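PDB 6WPN: substrate-binding protein from Synechococcus sp., which probably binds a sugar or oligosaccharide in the periplasm for delivery to a transporter. Local coordinates for residues 344-347 against 348-352; 368-371 against 372-375. All blocks are in the same frame, centred on the assembly; numbering follows the deposited sequence.

Interaction 1: residues 344-347 against 348-352; sequences LSAI and RAELE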
ATOM      1  N   LEU A 344     -10.199   0.424  16.223  1.00 51.56           N
ATOM      2  CA  LEU A 344      -8.775   0.164  16.409  1.00 45.30           C
ATOM      3  C   LEU A 344      -8.481  -0.310  17.825  1.00 49.52           C
ATOM      4  O   LEU A 344      -7.733  -1.274  18.026  1.00 50.92           O
ATOM      5  CB  LEU A 344      -7.963   1.420  16.089  1.00 42.21           C
ATOM      6  CG  LEU A 344      -6.452   1.340  16.312  1.00 46.15           C
ATOM      7  CD1 LEU A 344      -5.830   0.261  15.435  1.00 41.77           C
ATOM      8  CD2 LEU A 344      -5.796   2.691  16.062  1.00 49.56           C
ATOM      9  N   SER A 345      -9.048   0.371  18.822  1.00 47.87           N
ATOM     10  CA  SER A 345      -8.874  -0.064  20.202  1.00 45.74           C
ATOM     11  C   SER A 345      -9.528  -1.419  20.441  1.00 43.10           C
ATOM     12  O   SER A 345      -8.985  -2.258  21.165  1.00 44.54           O
ATOM     13  CB  SER A 345      -9.438   0.981  21.163  1.00 49.77           C
ATOM     14  OG  SER A 345      -9.164   0.621  22.504  1.00 56.72           O
ATOM     15  N   ALA A 346     -10.705  -1.646  19.852  1.00 45.41           N
ATOM     16  CA  ALA A 346     -11.366  -2.937  20.010  1.00 44.46           C
ATOM     17  C   ALA A 346     -10.545  -4.055  19.381  1.00 48.90           C
ATOM     18  O   ALA A 346     -10.454  -5.154  19.943  1.00 50.86           O
ATOM     19  CB  ALA A 346     -12.770  -2.896  19.410  1.00 43.23           C
ATOM     20  N   ILE A 347      -9.954  -3.803  18.209  1.00 48.33           N
ATOM     21  CA  ILE A 347      -9.153  -4.832  17.554  1.00 43.03           C
ATOM     22  C   ILE A 347      -7.869  -5.089  18.333  1.00 47.86           C
ATOM     23  O   ILE A 347      -7.469  -6.244  18.530  1.00 46.16           O
ATOM     24  CB  ILE A 347      -8.861  -4.444  16.093  1.00 38.15           C
ATOM     25  CG1 ILE A 347     -10.139  -4.523  15.262  1.00 41.17           C
ATOM     26  CG2 ILE A 347      -7.817  -5.379  15.496  1.00 39.20           C
ATOM     27  CD1 ILE A 347     -10.754  -5.891  15.245  1.00 43.00           C
ATOM     28  N   ARG A 348      -7.195  -4.024  18.773  0.53 51.38           N
ATOM     29  CA  ARG A 348      -6.006  -4.197  19.603  0.53 55.97           C
ATOM     30  C   ARG A 348      -6.333  -4.981  20.867  0.53 59.25           C
ATOM     31  O   ARG A 348      -5.540  -5.822  21.309  0.53 62.00           O
ATOM     32  CB  ARG A 348      -5.409  -2.838  19.967  0.53 54.49           C
ATOM     33  CG  ARG A 348      -4.691  -2.128  18.835  0.53 54.11           C
ATOM     34  CD  ARG A 348      -4.230  -0.756  19.292  0.53 57.38           C
ATOM     35  NE  ARG A 348      -3.565  -0.005  18.232  0.53 58.30           N
ATOM     36  CZ  ARG A 348      -2.249   0.030  18.058  0.53 57.48           C
ATOM     37  NH1 ARG A 348      -1.456  -0.647  18.877  0.53 67.01           N
ATOM     38  NH2 ARG A 348      -1.725   0.739  17.067  0.53 51.25           N
ATOM     39  N   ALA A 349      -7.500  -4.721  21.458  1.00 54.91           N
ATOM     40  CA  ALA A 349      -7.882  -5.416  22.681  1.00 53.89           C
ATOM     41  C   ALA A 349      -8.157  -6.890  22.416  1.00 55.28           C
ATOM     42  O   ALA A 349      -7.761  -7.750  23.208  1.00 65.24           O
ATOM     43  CB  ALA A 349      -9.105  -4.746  23.306  1.00 47.06           C
ATOM     44  N   GLU A 350      -8.839  -7.199  21.311  1.00 49.11           N
ATOM     45  CA  GLU A 350      -9.119  -8.594  20.987  1.00 49.58           C
ATOM     46  C   GLU A 350      -7.834  -9.368  20.730  1.00 52.04           C
ATOM     47  O   GLU A 350      -7.709 -10.531  21.128  1.00 56.18           O
ATOM     48  CB  GLU A 350     -10.061  -8.673  19.787  1.00 47.23           C
ATOM     49  CG  GLU A 350     -11.466  -8.188  20.114  1.00 67.60           C
ATOM     50  CD  GLU A 350     -12.293  -7.874  18.881  1.00 80.30           C
ATOM     51  OE1 GLU A 350     -11.829  -8.160  17.755  1.00 80.70           O
ATOM     52  OE2 GLU A 350     -13.411  -7.335  19.042  1.00 88.20           O
ATOM     53  N   LEU A 351      -6.850  -8.726  20.100  1.00 47.77           N
ATOM     54  CA  LEU A 351      -5.596  -9.410  19.811  1.00 48.85           C
ATOM     55  C   LEU A 351      -4.811  -9.699  21.088  1.00 53.22           C
ATOM     56  O   LEU A 351      -4.194 -10.762  21.213  1.00 46.35           O
ATOM     57  CB  LEU A 351      -4.756  -8.577  18.844  1.00 39.28           C
ATOM     58  CG  LEU A 351      -5.336  -8.490  17.436  1.00 41.63           C
ATOM     59  CD1 LEU A 351      -4.575  -7.476  16.581  1.00 36.94           C
ATOM     60  CD2 LEU A 351      -5.331  -9.869  16.791  1.00 37.70           C
ATOM     61  N   GLU A 352      -4.825  -8.767  22.044  1.00 55.37           N
ATOM     62  CA  GLU A 352      -4.038  -8.941  23.260  1.00 64.72           C
ATOM     63  C   GLU A 352      -4.551 -10.080  24.132  1.00 66.00           C
ATOM     64  O   GLU A 352      -3.773 -10.645  24.908  1.00 66.33           O
ATOM     65  CB  GLU A 352      -4.029  -7.643  24.077  1.00 77.92           C
ATOM     66  CG  GLU A 352      -3.151  -6.527  23.518  1.00 90.55           C
ATOM     67  CD  GLU A 352      -3.413  -5.179  24.182  1.00103.48           C
ATOM     68  OE1 GLU A 352      -4.345  -5.084  25.012  1.00108.26           O
ATOM     69  OE2 GLU A 352      -2.687  -4.209  23.873  1.00107.98           O
TER

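Interaction 2: residues 368-371 against 372-375; sequences RLLS and AETL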
ATOM      1  N   ARG A 368      -1.035 -10.082  12.919  1.00 44.83           N
ATOM      2  CA  ARG A 368      -1.933  -8.943  13.100  1.00 41.92           C
ATOM      3  C   ARG A 368      -1.472  -8.053  14.249  1.00 43.36           C
ATOM      4  O   ARG A 368      -1.574  -6.824  14.173  1.00 40.67           O
ATOM      5  CB  ARG A 368      -3.364  -9.421  13.351  1.00 35.85           C
ATOM      6  CG  ARG A 368      -4.017 -10.157  12.197  1.00 42.23           C
ATOM      7  CD  ARG A 368      -5.397 -10.636  12.602  1.00 39.37           C
ATOM      8  NE  ARG A 368      -6.261  -9.504  12.926  1.00 46.29           N
ATOM      9  CZ  ARG A 368      -7.388  -9.593  13.620  1.00 44.41           C
ATOM     10  NH1 ARG A 368      -7.800 -10.767  14.084  1.00 41.38           N
ATOM     11  NH2 ARG A 368      -8.099  -8.499  13.863  1.00 45.41           N
ATOM     12  N   LEU A 369      -0.951  -8.659  15.316  1.00 39.68           N
ATOM     13  CA  LEU A 369      -0.487  -7.881  16.458  1.00 47.17           C
ATOM     14  C   LEU A 369       0.760  -7.083  16.110  1.00 47.87           C
ATOM     15  O   LEU A 369       0.927  -5.948  16.571  1.00 49.16           O
ATOM     16  CB  LEU A 369      -0.215  -8.806  17.641  1.00 47.76           C
ATOM     17  CG  LEU A 369      -0.010  -8.132  18.994  1.00 43.84           C
ATOM     18  CD1 LEU A 369      -1.215  -7.278  19.329  1.00 50.28           C
ATOM     19  CD2 LEU A 369       0.221  -9.185  20.060  1.00 39.45           C
ATOM     20  N   LEU A 370       1.654  -7.664  15.308  1.00 39.15           N
ATOM     21  CA  LEU A 370       2.841  -6.931  14.891  1.00 42.37           C
ATOM     22  C   LEU A 370       2.474  -5.754  13.989  1.00 42.94           C
ATOM     23  O   LEU A 370       3.066  -4.675  14.096  1.00 45.38           O
ATOM     24  CB  LEU A 370       3.812  -7.884  14.199  1.00 45.76           C
ATOM     25  CG  LEU A 370       5.253  -7.418  14.023  1.00 49.61           C
ATOM     26  CD1 LEU A 370       5.750  -6.771  15.298  1.00 38.66           C
ATOM     27  CD2 LEU A 370       6.127  -8.613  13.665  1.00 49.37           C
ATOM     28  N   SER A 371       1.486  -5.935  13.107  1.00 36.40           N
ATOM     29  CA  SER A 371       1.010  -4.818  12.290  1.00 38.53           C
ATOM     30  C   SER A 371       0.428  -3.704  13.153  1.00 40.90           C
ATOM     31  O   SER A 371       0.698  -2.519  12.914  1.00 49.61           O
ATOM     32  CB  SER A 371      -0.029  -5.297  11.276  1.00 32.07           C
ATOM     33  OG  SER A 371       0.566  -6.076  10.256  1.00 45.50           O
ATOM     34  N   ALA A 372      -0.375  -4.058  14.159  1.00 34.39           N
ATOM     35  CA  ALA A 372      -0.980  -3.030  15.003  1.00 44.16           C
ATOM     36  C   ALA A 372       0.069  -2.280  15.815  1.00 43.44           C
ATOM     37  O   ALA A 372      -0.080  -1.078  16.061  1.00 47.57           O
ATOM     38  CB  ALA A 372      -2.026  -3.654  15.928  1.00 36.16           C
ATOM     39  N   GLU A 373       1.124  -2.970  16.240  1.00 51.27           N
ATOM     40  CA  GLU A 373       2.193  -2.326  16.995  1.00 49.37           C
ATOM     41  C   GLU A 373       3.046  -1.439  16.093  1.00 52.11           C
ATOM     42  O   GLU A 373       3.470  -0.352  16.500  1.00 54.92           O
ATOM     43  CB  GLU A 373       3.026  -3.401  17.686  1.00 49.82           C
ATOM     44  CG  GLU A 373       2.250  -4.094  18.797  1.00 68.76           C
ATOM     45  CD  GLU A 373       3.031  -5.200  19.476  1.00 74.86           C
ATOM     46  OE1 GLU A 373       3.674  -6.000  18.765  1.00 59.76           O
ATOM     47  OE2 GLU A 373       2.988  -5.272  20.725  1.00 92.78           O
ATOM     48  N   THR A 374       3.292  -1.887  14.859  1.00 49.37           N
ATOM     49  CA  THR A 374       4.094  -1.123  13.904  1.00 55.19           C
ATOM     50  C   THR A 374       3.400   0.170  13.486  1.00 51.61           C
ATOM     51  O   THR A 374       4.071   1.155  13.153  1.00 50.58           O
ATOM     52  CB  THR A 374       4.404  -1.985  12.677  1.00 51.40           C
ATOM     53  OG1 THR A 374       5.014  -3.209  13.099  1.00 58.22           O
ATOM     54  CG2 THR A 374       5.361  -1.272  11.743  1.00 55.18           C
ATOM     55  N   LEU A 375       2.063   0.185  13.501  1.00 52.95           N
ATOM     56  CA  LEU A 375       1.308   1.369  13.097  1.00 48.94           C
ATOM     57  C   LEU A 375       1.696   2.613  13.893  1.00 49.50           C
ATOM     58  O   LEU A 375       1.643   3.726  13.358  1.00 51.33           O
ATOM     59  CB  LEU A 375      -0.191   1.099  13.242  1.00 46.59           C
ATOM     60  CG  LEU A 375      -1.096   2.282  12.926  1.00 46.79           C
ATOM     61  CD1 LEU A 375      -0.919   2.666  11.468  1.00 39.19           C
ATOM     62  CD2 LEU A 375      -2.546   1.937  13.234  1.00 45.55           C
TER

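Interaction 1: residues 344-347 against 348-352
Leu344 and Arg348 extend alongside one another in the same direction, one helical turn apart. In the modelled conformer of the arginine, one of two, the chain is extended from CG to NE along the leucine, and Leu344 CD1 lies 3.6 Å from Arg348 NE. Leu344 CG sits at the edge of the guanidinium, in its plane, whereas the CD1 methyl approaches it obliquely; the second conformer makes this pairing less certain. Next along the helix, the Ile347 and Leu351 side chains meet at a slant, with Ile347 CG2 4.0 Å from Leu351 CD1. The other branch of the isoleucine ends against a carboxylate: with CG1 turned beside the backbone N (chi1 -70°), its CD1 comes within 3.6 Å of Glu350 OE1. Glu350 runs out extended past the Ala346 carbonyl, with CG 3.2 Å from Ala346 O, while its polar end makes a salt bridge through OE2 to Arg332 of helix 324-334. That bond probably fixes the carboxylate beside Ile347. Underneath, the backbone is regular. Arg348 N donates to Leu344 O at 2.9 Å and is nearly straight (N-H...O 169°), and Leu351 N reaches Ile347 O at 3.0 Å. The buried Ile347 and Leu351 both touch Arg368 of helix 359-374, and Ile347 also meets Ala331. These i to i+3 and i to i+4 side-chain contacts over i to i+4 backbone bonds are those of an amphipathic alpha-helix, whose buried Ile347 and Leu351 pack on helix 359-374, Ile347 also reaching helix 324-334.

Interaction 2: residues 368-371 against 372-375
Ala372 N donates to Arg368 O, one turn back, at 3.0 Å; the alanine methyl CB, 3.7 Å from the same Arg368 O, also touches Leu337 of strand 337-338. Glu373 repeats the backbone link to Leu369 O. Its CG, beside the backbone N (chi1 -69°), comes 3.2 Å from Leu369 O, and the extended chain beyond it crosses Leu370 at about a right angle, leaving OE1 4.1 Å from Leu370 CD1. At Thr374 the pattern changes, because Leu370 O is gripped twice. Thr374 N donates to it at 2.9 Å and Thr374 OG1 at 2.6 Å, from opposite faces of the carbonyl plane, with the hydroxyl 36° out of it. This is the familiar helical habit of a threonine whose hydroxyl, set beside its own backbone N, returns to the carbonyl four residues earlier. It occurs where helix 359-374 lies on strand 137-149 of the mixed beta-sheet: Thr374 touches Val143, and the buried Ser371 gives its OG a hydrogen bond with Val143 O. Leu375 N then bonds to Ser371 O at 3.1 Å, less straight than its predecessors (N-H...O 139°), while the leucine side chain packs on Leu141 and Leu337.

Overall arrangement
Interactions 1 and 2 lie on consecutive helices, 341-352 and 359-374, with centres about 11 Å apart and on the same side of the chain's centre. They meet directly. Ile347 CG2 approaches Arg368 NH2 at 3.5 Å, and Leu351 CB packs on Leu369 CD1 at 3.8 Å, so Ile347 and Leu351 pack on Arg368 and Leu369. Interaction 2 is the more central, its centre about 15 Å from the chain's centre against about 22 Å for interaction 1, and it adjoins strand 137-149. Helix 359-374 thus contacts both helix 341-352, through Arg368 and Leu369, and strand 137-149, through Leu370, Ser371 and Thr374.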